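Local coordinates for ATP-dependent DNA helicase (Mycobacterium smegmatis, PDB 5V9X), which unwinds RNA:DNA hybrids as a helicase that tracks 3'-to-5' along single-stranded DNA, powered by ATP hydrolysis, at residues A[31-36]-A[83-88]; A[56-59]-A[64-67]. One frame throughout, in Å; residues are numbered along the deposited sequence.

How the interactions relate
From the N terminus, the chain first passes through 31-36, the lead-in to helix 35-44, whose partner, 83-88 at the end of helix 75-88, comes 47 residues later; interaction 1 closes that long loop. Nested inside it, interaction 2 closes a much shorter loop, from helix 50-60 through a tight turn into strand 64-68. One contact therefore ties the segment entering the first helix to helix 75-88, the other lays helix 50-60 on the parallel sheet that contains strand 64-68. The two also meet directly: the ring of F33 packs edge-to-face with W56, and R32 reaches S57, so that helix 50-60 belongs to both neighbourhoods.

Interaction 1 of 2, residues A[31-36]-A[83-88]; sequences GRFSAL and AIDRLA
The carboxylate of D85 receives the backbone N-H and the hydroxyl of S34 together, a worked example of an acid meeting the start of a helix. S34 N donates to D85 OD2 at 2.9 Å, approaching on the syn side but 24° out of the carboxylate plane. S34 OG gives its hydrogen to the syn lone pair of D85 OD1 (2.5 Å), and a weak bond from S34 N also reaches OD1. T37 OG1 hydrogen-bonds to OD1 as well, giving that oxygen a second hydroxyl partner, while OD2 is held by the S34 N-H. With CG anti to its own backbone N (chi1 -169°), D85 extends from helix 75-88 to the N-cap residue of helix 35-44; the positive end of that helix dipole would be expected to stabilise the acid's negative charge. Beneath the polar grip, D85 CB lies in plane with the F33 ring at its edge, 3.7 Å from CD2, while ring and carboxylate planes stand 56° apart. F33 itself is buried, touching L81 and packing edge-to-face with W82. The contact thus joins the entry to helix 35-44 with the last turns of helix 75-88, and helix 118-130 borders both, V127 and A128 touching L36, and L121 and I124 meeting I84 and A88.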
ATOM      1  N   GLY A  31      -1.605 -15.429 -34.774  1.00 61.49           N
ATOM      2  CA  GLY A  31      -1.326 -15.162 -36.175  1.00 61.52           C
ATOM      3  C   GLY A  31      -0.499 -13.916 -36.414  1.00 61.82           C
ATOM      4  O   GLY A  31       0.197 -13.833 -37.431  1.00 66.44           O
ATOM      5  N   ARG A  32      -0.553 -12.950 -35.496  1.00 59.75           N
ATOM      6  CA  ARG A  32       0.238 -11.733 -35.650  1.00 62.39           C
ATOM      7  C   ARG A  32       1.729 -12.019 -35.522  1.00 59.09           C
ATOM      8  O   ARG A  32       2.543 -11.438 -36.249  1.00 58.05           O
ATOM      9  CB  ARG A  32      -0.198 -10.704 -34.608  1.00 71.14           C
ATOM     10  CG  ARG A  32      -1.700 -10.511 -34.531  1.00 81.31           C
ATOM     11  CD  ARG A  32      -2.119  -9.711 -33.307  1.00 81.69           C
ATOM     12  NE  ARG A  32      -3.540  -9.376 -33.357  1.00 82.90           N
ATOM     13  CZ  ARG A  32      -4.490 -10.020 -32.685  1.00 82.36           C
ATOM     14  NH1 ARG A  32      -4.177 -11.037 -31.893  1.00 71.01           N
ATOM     15  NH2 ARG A  32      -5.756  -9.643 -32.803  1.00 91.02           N
ATOM     16  N   PHE A  33       2.103 -12.909 -34.607  1.00 60.16           N
ATOM     17  CA  PHE A  33       3.502 -13.151 -34.294  1.00 58.87           C
ATOM     18  C   PHE A  33       4.193 -13.898 -35.434  1.00 58.20           C
ATOM     19  O   PHE A  33       3.563 -14.383 -36.379  1.00 61.56           O
ATOM     20  CB  PHE A  33       3.627 -13.950 -32.996  1.00 55.48           C
ATOM     21  CG  PHE A  33       2.966 -13.298 -31.812  1.00 55.98           C
ATOM     22  CD1 PHE A  33       1.595 -13.382 -31.630  1.00 56.72           C
ATOM     23  CD2 PHE A  33       3.720 -12.618 -30.869  1.00 57.87           C
ATOM     24  CE1 PHE A  33       0.986 -12.788 -30.542  1.00 57.77           C
ATOM     25  CE2 PHE A  33       3.116 -12.024 -29.775  1.00 56.40           C
ATOM     26  CZ  PHE A  33       1.748 -12.110 -29.612  1.00 54.11           C
ATOM     27  N   SER A  34       5.518 -13.990 -35.327  1.00 49.67           N
ATOM     28  CA  SER A  34       6.295 -14.763 -36.279  1.00 51.19           C
ATOM     29  C   SER A  34       5.977 -16.250 -36.131  1.00 56.25           C
ATOM     30  O   SER A  34       5.301 -16.682 -35.192  1.00 56.94           O
ATOM     31  CB  SER A  34       7.788 -14.511 -36.079  1.00 50.91           C
ATOM     32  OG  SER A  34       8.209 -14.922 -34.789  1.00 47.39           O
ATOM     33  N   ALA A  35       6.473 -17.044 -37.081  1.00 56.39           N
ATOM     34  CA  ALA A  35       6.214 -18.480 -37.038  1.00 57.66           C
ATOM     35  C   ALA A  35       6.886 -19.129 -35.832  1.00 60.37           C
ATOM     36  O   ALA A  35       6.328 -20.053 -35.229  1.00 62.42           O
ATOM     37  CB  ALA A  35       6.678 -19.139 -38.336  1.00 54.89           C
ATOM     38  N   LEU A  36       8.076 -18.652 -35.459  1.00 58.78           N
ATOM     39  CA  LEU A  36       8.809 -19.267 -34.355  1.00 59.90           C
ATOM     40  C   LEU A  36       8.098 -19.054 -33.024  1.00 62.68           C
ATOM     41  O   LEU A  36       7.867 -20.008 -32.274  1.00 68.63           O
ATOM     42  CB  LEU A  36      10.233 -18.714 -34.295  1.00 59.42           C
ATOM     43  CG  LEU A  36      11.134 -18.944 -35.508  1.00 58.22           C
ATOM     44  CD1 LEU A  36      12.537 -18.449 -35.203  1.00 54.39           C
ATOM     45  CD2 LEU A  36      11.149 -20.410 -35.916  1.00 59.61           C
ATOM     46  N   ALA A  83       6.712  -7.852 -27.577  1.00 36.91           N
ATOM     47  CA  ALA A  83       8.043  -7.258 -27.558  1.00 39.40           C
ATOM     48  C   ALA A  83       9.118  -8.322 -27.738  1.00 51.47           C
ATOM     49  O   ALA A  83      10.142  -8.079 -28.390  1.00 65.49           O
ATOM     50  CB  ALA A  83       8.258  -6.489 -26.256  1.00 35.70           C
ATOM     51  N   ILE A  84       8.902  -9.511 -27.169  1.00 45.87           N
ATOM     52  CA  ILE A  84       9.847 -10.610 -27.349  1.00 45.28           C
ATOM     53  C   ILE A  84       9.887 -11.042 -28.808  1.00 51.31           C
ATOM     54  O   ILE A  84      10.958 -11.326 -29.359  1.00 55.75           O
ATOM     55  CB  ILE A  84       9.482 -11.784 -26.421  1.00 44.08           C
ATOM     56  CG1 ILE A  84       9.666 -11.386 -24.955  1.00 41.36           C
ATOM     57  CG2 ILE A  84      10.319 -13.013 -26.750  1.00 36.73           C
ATOM     58  CD1 ILE A  84       9.074 -12.378 -23.980  1.00 41.02           C
ATOM     59  N   ASP A  85       8.722 -11.098 -29.457  1.00 50.64           N
ATOM     60  CA  ASP A  85       8.677 -11.508 -30.857  1.00 47.40           C
ATOM     61  C   ASP A  85       9.441 -10.530 -31.740  1.00 48.65           C
ATOM     62  O   ASP A  85      10.158 -10.943 -32.659  1.00 56.34           O
ATOM     63  CB  ASP A  85       7.225 -11.639 -31.318  1.00 47.85           C
ATOM     64  CG  ASP A  85       7.103 -12.311 -32.670  1.00 50.99           C
ATOM     65  OD1 ASP A  85       7.759 -13.354 -32.875  1.00 52.61           O
ATOM     66  OD2 ASP A  85       6.348 -11.806 -33.527  1.00 54.78           O
ATOM     67  N   ARG A  86       9.311  -9.229 -31.467  1.00 45.60           N
ATOM     68  CA  ARG A  86      10.035  -8.236 -32.256  1.00 50.81           C
ATOM     69  C   ARG A  86      11.537  -8.329 -32.020  1.00 53.55           C
ATOM     70  O   ARG A  86      12.329  -8.186 -32.959  1.00 60.55           O
ATOM     71  CB  ARG A  86       9.526  -6.833 -31.928  1.00 55.65           C
ATOM     72  N   LEU A  87      11.952  -8.570 -30.773  1.00 49.36           N
ATOM     73  CA  LEU A  87      13.372  -8.751 -30.491  1.00 46.01           C
ATOM     74  C   LEU A  87      13.917 -10.022 -31.131  1.00 54.81           C
ATOM     75  O   LEU A  87      15.119 -10.109 -31.402  1.00 62.38           O
ATOM     76  CB  LEU A  87      13.609  -8.772 -28.981  1.00 43.76           C
ATOM     77  CG  LEU A  87      13.615  -7.414 -28.278  1.00 47.24           C
ATOM     78  CD1 LEU A  87      13.350  -7.578 -26.790  1.00 41.69           C
ATOM     79  CD2 LEU A  87      14.941  -6.701 -28.509  1.00 38.10           C
ATOM     80  N   ALA A  88      13.057 -11.012 -31.385  1.00 55.90           N
ATOM     81  CA  ALA A  88      13.495 -12.237 -32.039  1.00 59.06           C
ATOM     82  C   ALA A  88      13.595 -12.093 -33.551  1.00 70.72           C
ATOM     83  O   ALA A  88      14.325 -12.861 -34.187  1.00 73.51           O
ATOM     84  CB  ALA A  88      12.549 -13.388 -31.691  1.00 54.13           C
TER

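Interaction 2 of 2, residues A[56-59]-A[64-67]; sequences WSAI and NTLV
Van der Waals packing alone joins A58 and I59, on helix 50-60, to T65 on the strand that follows. The T65 side chain meets them chiefly through its oxygen: OG1 is 3.6 Å from A58 CB and also 3.6 Å from I59 CG1, bridging two successive residues of the helix. The methyl branch adds a looser touch, T65 CG2 standing 4.1 Å from A58 CB. I59 CG1 also comes to 4.0 Å from T65 CB, and the two side chains cross at about a right angle. The first torsion of T65 (chi1 -53°) sets OG1 beside its own backbone N and turns CG2 anti to that N, which directs the hydroxyl to the helix. Further packing widens the seam: A58 also touches T246 and T65 touches V248, both on strand 245-248, while I59 rests on I223 of strand 221-226 and on W82 of helix 75-88.

The helix and strand form a tight helix-turn-strand connection in the first RecA-like domain. Strand 64-68 lies between 221-226 and 245-248 in its parallel sheet, and runs into a loop consistent with the Walker A P-loop, which leads to K75 at the start of helix 75-88 and meets the bound nucleotide analogue; the side chain of I59 is about 12 Å from that ligand.

Hydrogen bonding here is directed elsewhere than across the contact. T65 OG1, buried against A58 CB and I59 CG1, is satisfied by N63 O in the turn, and the T65 backbone pairs with R222 and G224.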
ATOM      1  N   TRP A  56      -2.680  -8.856 -26.730  1.00 57.27           N
ATOM      2  CA  TRP A  56      -1.813  -8.926 -27.902  1.00 56.97           C
ATOM      3  C   TRP A  56      -2.365  -8.087 -29.046  1.00 58.08           C
ATOM      4  O   TRP A  56      -1.604  -7.441 -29.774  1.00 61.07           O
ATOM      5  CB  TRP A  56      -1.635 -10.376 -28.345  1.00 57.38           C
ATOM      6  CG  TRP A  56      -0.884 -11.221 -27.365  1.00 58.52           C
ATOM      7  CD1 TRP A  56       0.024 -10.798 -26.437  1.00 54.50           C
ATOM      8  CD2 TRP A  56      -0.987 -12.640 -27.207  1.00 56.56           C
ATOM      9  NE1 TRP A  56       0.498 -11.868 -25.716  1.00 51.25           N
ATOM     10  CE2 TRP A  56      -0.109 -13.010 -26.168  1.00 55.38           C
ATOM     11  CE3 TRP A  56      -1.736 -13.634 -27.845  1.00 53.18           C
ATOM     12  CZ2 TRP A  56       0.040 -14.332 -25.754  1.00 55.95           C
ATOM     13  CZ3 TRP A  56      -1.586 -14.941 -27.434  1.00 58.65           C
ATOM     14  CH2 TRP A  56      -0.705 -15.280 -26.398  1.00 58.49           C
ATOM     15  N   SER A  57      -3.690  -8.078 -29.214  1.00 57.87           N
ATOM     16  CA  SER A  57      -4.294  -7.287 -30.282  1.00 58.70           C
ATOM     17  C   SER A  57      -4.053  -5.799 -30.064  1.00 55.33           C
ATOM     18  O   SER A  57      -3.610  -5.088 -30.973  1.00 56.73           O
ATOM     19  CB  SER A  57      -5.790  -7.582 -30.368  1.00 62.55           C
ATOM     20  OG  SER A  57      -6.364  -6.943 -31.495  1.00 71.71           O
ATOM     21  N   ALA A  58      -4.337  -5.310 -28.856  1.00 48.90           N
ATOM     22  CA  ALA A  58      -4.160  -3.891 -28.572  1.00 47.39           C
ATOM     23  C   ALA A  58      -2.687  -3.496 -28.595  1.00 53.34           C
ATOM     24  O   ALA A  58      -2.331  -2.446 -29.140  1.00 62.23           O
ATOM     25  CB  ALA A  58      -4.786  -3.545 -27.223  1.00 43.98           C
ATOM     26  N   ILE A  59      -1.819  -4.324 -28.009  1.00 49.54           N
ATOM     27  CA  ILE A  59      -0.397  -3.991 -27.960  1.00 47.30           C
ATOM     28  C   ILE A  59       0.202  -3.981 -29.361  1.00 48.22           C
ATOM     29  O   ILE A  59       0.974  -3.082 -29.714  1.00 48.22           O
ATOM     30  CB  ILE A  59       0.350  -4.966 -27.031  1.00 46.18           C
ATOM     31  CG1 ILE A  59      -0.079  -4.758 -25.576  1.00 45.04           C
ATOM     32  CG2 ILE A  59       1.855  -4.790 -27.164  1.00 45.20           C
ATOM     33  CD1 ILE A  59       0.433  -5.823 -24.638  1.00 35.91           C
ATOM     34  N   ASN A  64      -1.210   2.138 -25.909  1.00 48.95           N
ATOM     35  CA  ASN A  64      -1.041   1.923 -24.478  1.00 45.54           C
ATOM     36  C   ASN A  64      -2.170   1.029 -23.988  1.00 42.39           C
ATOM     37  O   ASN A  64      -3.336   1.244 -24.333  1.00 40.87           O
ATOM     38  CB  ASN A  64      -1.046   3.256 -23.726  1.00 48.43           C
ATOM     39  CG  ASN A  64       0.206   4.084 -23.976  1.00 48.70           C
ATOM     40  OD1 ASN A  64       1.032   3.750 -24.829  1.00 51.92           O
ATOM     41  ND2 ASN A  64       0.347   5.176 -23.234  1.00 42.23           N
ATOM     42  N   THR A  65      -1.828   0.013 -23.201  1.00 44.46           N
ATOM     43  CA  THR A  65      -2.786  -1.019 -22.828  1.00 44.85           C
ATOM     44  C   THR A  65      -2.740  -1.276 -21.329  1.00 46.84           C
ATOM     45  O   THR A  65      -1.659  -1.447 -20.758  1.00 52.97           O
ATOM     46  CB  THR A  65      -2.506  -2.319 -23.589  1.00 47.84           C
ATOM     47  OG1 THR A  65      -2.446  -2.044 -24.995  1.00 48.05           O
ATOM     48  CG2 THR A  65      -3.600  -3.343 -23.319  1.00 50.53           C
ATOM     49  N   LEU A  66      -3.911  -1.307 -20.701  1.00 44.09           N
ATOM     50  CA  LEU A  66      -4.060  -1.732 -19.314  1.00 49.31           C
ATOM     51  C   LEU A  66      -4.795  -3.066 -19.301  1.00 53.81           C
ATOM     52  O   LEU A  66      -5.940  -3.152 -19.762  1.00 51.40           O
ATOM     53  CB  LEU A  66      -4.819  -0.692 -18.490  1.00 50.76           C
ATOM     54  CG  LEU A  66      -5.213  -1.117 -17.070  1.00 45.64           C
ATOM     55  CD1 LEU A  66      -3.990  -1.251 -16.171  1.00 38.78           C
ATOM     56  CD2 LEU A  66      -6.225  -0.149 -16.472  1.00 45.74           C
ATOM     57  N   VAL A  67      -4.140  -4.097 -18.780  1.00 52.35           N
ATOM     58  CA  VAL A  67      -4.694  -5.444 -18.738  1.00 49.97           C
ATOM     59  C   VAL A  67      -5.242  -5.694 -17.340  1.00 49.57           C
ATOM     60  O   VAL A  67      -4.510  -5.603 -16.348  1.00 44.21           O
ATOM     61  CB  VAL A  67      -3.640  -6.494 -19.124  1.00 47.65           C
ATOM     62  CG1 VAL A  67      -4.273  -7.874 -19.216  1.00 42.82           C
ATOM     63  CG2 VAL A  67      -2.974  -6.112 -20.441  1.00 47.37           C
TER